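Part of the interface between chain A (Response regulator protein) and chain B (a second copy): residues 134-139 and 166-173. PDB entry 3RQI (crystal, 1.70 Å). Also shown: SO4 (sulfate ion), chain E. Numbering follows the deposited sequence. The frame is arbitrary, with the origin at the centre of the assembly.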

# COMPACT_ATOMS: atom_id res chain seq x y z
N ASN A 134 8.28 11.22 -7.05
CA ASN A 134 8.79 10.35 -8.10
C ASN A 134 7.69 9.47 -8.70
O ASN A 134 7.76 8.24 -8.60
CB ASN A 134 9.94 9.48 -7.56
CG ASN A 134 11.16 10.32 -7.18
OD1 ASN A 134 11.97 10.68 -8.05
ND2 ASN A 134 11.28 10.65 -5.89
N PRO A 135 6.67 10.09 -9.33
CA PRO A 135 5.65 9.30 -10.01
C PRO A 135 6.25 8.44 -11.10
O PRO A 135 7.21 8.86 -11.77
CB PRO A 135 4.74 10.35 -10.66
CG PRO A 135 5.00 11.61 -9.89
CD PRO A 135 6.45 11.54 -9.55
N VAL A 136 5.67 7.26 -11.29
CA VAL A 136 6.20 6.30 -12.26
C VAL A 136 5.31 6.16 -13.49
O VAL A 136 4.07 6.14 -13.38
CB VAL A 136 6.39 4.93 -11.58
CG1 VAL A 136 6.58 3.84 -12.62
CG2 VAL A 136 7.56 5.01 -10.61
N VAL A 137 5.95 6.09 -14.66
CA VAL A 137 5.28 5.78 -15.93
C VAL A 137 6.07 4.67 -16.64
O VAL A 137 7.32 4.65 -16.61
CB VAL A 137 5.15 7.02 -16.85
CG1 VAL A 137 4.24 6.73 -18.05
CG2 VAL A 137 4.59 8.24 -16.07
N LEU A 138 5.34 3.74 -17.26
CA LEU A 138 5.90 2.54 -17.91
C LEU A 138 5.46 2.42 -19.36
O LEU A 138 4.32 2.74 -19.70
CB LEU A 138 5.48 1.29 -17.15
CG LEU A 138 6.18 0.97 -15.83
CD1 LEU A 138 5.39 -0.08 -15.06
CD2 LEU A 138 7.60 0.48 -16.09
N SER A 139 6.36 1.93 -20.21
CA SER A 139 6.08 1.75 -21.63
C SER A 139 5.27 0.48 -21.89
O SER A 139 4.93 -0.25 -20.95
CB SER A 139 7.39 1.69 -22.41
OG SER A 139 8.21 0.66 -21.88
N LEU B 166 14.76 2.85 -12.25
CA LEU B 166 14.11 2.34 -13.46
C LEU B 166 12.83 3.07 -13.82
O LEU B 166 12.23 2.81 -14.87
CB LEU B 166 13.80 0.84 -13.29
CG LEU B 166 14.98 -0.11 -13.50
CD1 LEU B 166 14.66 -1.51 -13.02
CD2 LEU B 166 15.35 -0.12 -14.97
N ASN B 167 12.42 3.99 -12.94
CA ASN B 167 11.16 4.71 -13.06
C ASN B 167 9.94 3.79 -13.24
O ASN B 167 9.05 4.05 -14.07
CB ASN B 167 11.25 5.78 -14.15
CG ASN B 167 11.83 7.07 -13.64
OD1 ASN B 167 11.43 7.56 -12.59
ND2 ASN B 167 12.78 7.63 -14.38
N MET B 168 9.93 2.71 -12.46
CA MET B 168 8.81 1.80 -12.43
C MET B 168 8.35 1.57 -10.98
O MET B 168 9.07 1.89 -10.03
CB MET B 168 9.15 0.48 -13.12
CG MET B 168 10.02 -0.47 -12.32
SD MET B 168 10.38 -2.00 -13.24
CE MET B 168 11.06 -1.35 -14.77
N HIS B 169 7.14 1.03 -10.82
CA HIS B 169 6.65 0.74 -9.48
C HIS B 169 7.39 -0.45 -8.88
O HIS B 169 7.85 -1.35 -9.59
CB HIS B 169 5.15 0.47 -9.50
CG HIS B 169 4.33 1.66 -9.85
ND1 HIS B 169 3.92 2.58 -8.91
CD2 HIS B 169 3.85 2.10 -11.04
CE1 HIS B 169 3.21 3.52 -9.50
NE2 HIS B 169 3.15 3.25 -10.79
N ARG B 170 7.51 -0.45 -7.55
CA ARG B 170 8.17 -1.55 -6.88
C ARG B 170 7.41 -2.85 -7.19
O ARG B 170 8.01 -3.88 -7.46
CB ARG B 170 8.23 -1.30 -5.37
N ARG B 171 6.08 -2.77 -7.17
CA ARG B 171 5.22 -3.93 -7.41
C ARG B 171 5.49 -4.54 -8.79
O ARG B 171 5.56 -5.76 -8.94
CB ARG B 171 3.75 -3.55 -7.25
N THR B 172 5.67 -3.67 -9.78
CA THR B 172 5.99 -4.06 -11.16
C THR B 172 7.33 -4.78 -11.26
O THR B 172 7.42 -5.83 -11.91
CB THR B 172 6.02 -2.84 -12.10
OG1 THR B 172 4.81 -2.09 -11.94
CG2 THR B 172 6.21 -3.28 -13.58
N LEU B 173 8.37 -4.19 -10.66
CA LEU B 173 9.67 -4.86 -10.56
C LEU B 173 9.56 -6.27 -10.00
O LEU B 173 10.05 -7.23 -10.60
CB LEU B 173 10.66 -4.06 -9.70
CG LEU B 173 11.91 -3.40 -10.29
CD1 LEU B 173 12.70 -2.77 -9.16
CD2 LEU B 173 12.81 -4.38 -11.09
S SO4 E . 5.05 1.06 -5.62
O1 SO4 E . 3.91 1.77 -6.26
O2 SO4 E . 5.00 1.23 -4.19
O3 SO4 E . 6.28 1.75 -6.00
O4 SO4 E . 4.96 -0.33 -6.08

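Residues 135-138 of chain A run extended without forming a regular strand: from Pro135(A) to Leu138(A), phi lies between -60° and -131° and psi near 140°. The chain B stretch turns between helical segments. Asn167(B) leaves the preceding helix with a positive phi (53°), Met168(B) and His169(B) are extended, and a new helix begins at Arg170(B). His169(B) occupies the N-cap position, and its carbonyl oxygen O accepts a hydrogen bond from Leu173(B) N at 3.1 Å, closing the first turn. The nearest CA atoms across the stretches are Val136(A) CA and Met168(B) CA, 5.2 Å apart. Despite this proximity, no hydrogen bond links the stretches. Val137(A) O and Asn167(B) O approach to 3.1 Å, but both are acceptors, so the pair offers no bond.

The side-chain contacts are largely apolar. The extended backbone sends alternate side chains to different sides: Val136(A) points toward chain B, whereas Val137(A) points away and contributes little. Val136(A), with chi1 in the t rotamer, sits over the Met168(B)-His169(B) backbone, its CG1 3.4 Å from His169(B) N. Val136(A) CB lies 3.9 Å from the centroid of the His169(B) ring, 17° off the ring normal, a CH-pi contact over one face in which an aliphatic carbon rests on the aromatic cloud.

Leu138(A), two residues further along, starts out sideways, but the end of its side chain comes nearer to chain B. Its CD2 packs 3.4 Å from Met168(B) CB, while its CD1 reaches 3.6 Å from Thr172(B) CG2 on the first turn of the helix. The leucine thus bridges the loop and the helix that follows it. Although Met168(B) points away overall, its CB meets the leucine, and Thr172(B) presents its methyl group here while its OG1 is hydrogen-bonded elsewhere in the structure.

The imidazole of His169(B) has a second partner at its edge, where ND1 donates a hydrogen bond to sulfate O1 at 2.8 Å. The same ion, probably from the crystallisation liquor, accepts bonds from Arg170(B) N to O3 at 3.0 Å and from Arg171(B) N to O4 at 2.9 Å. These amides belong to the first turn of the helix, where they lack the carbonyl partners available further along, and the anion satisfies them.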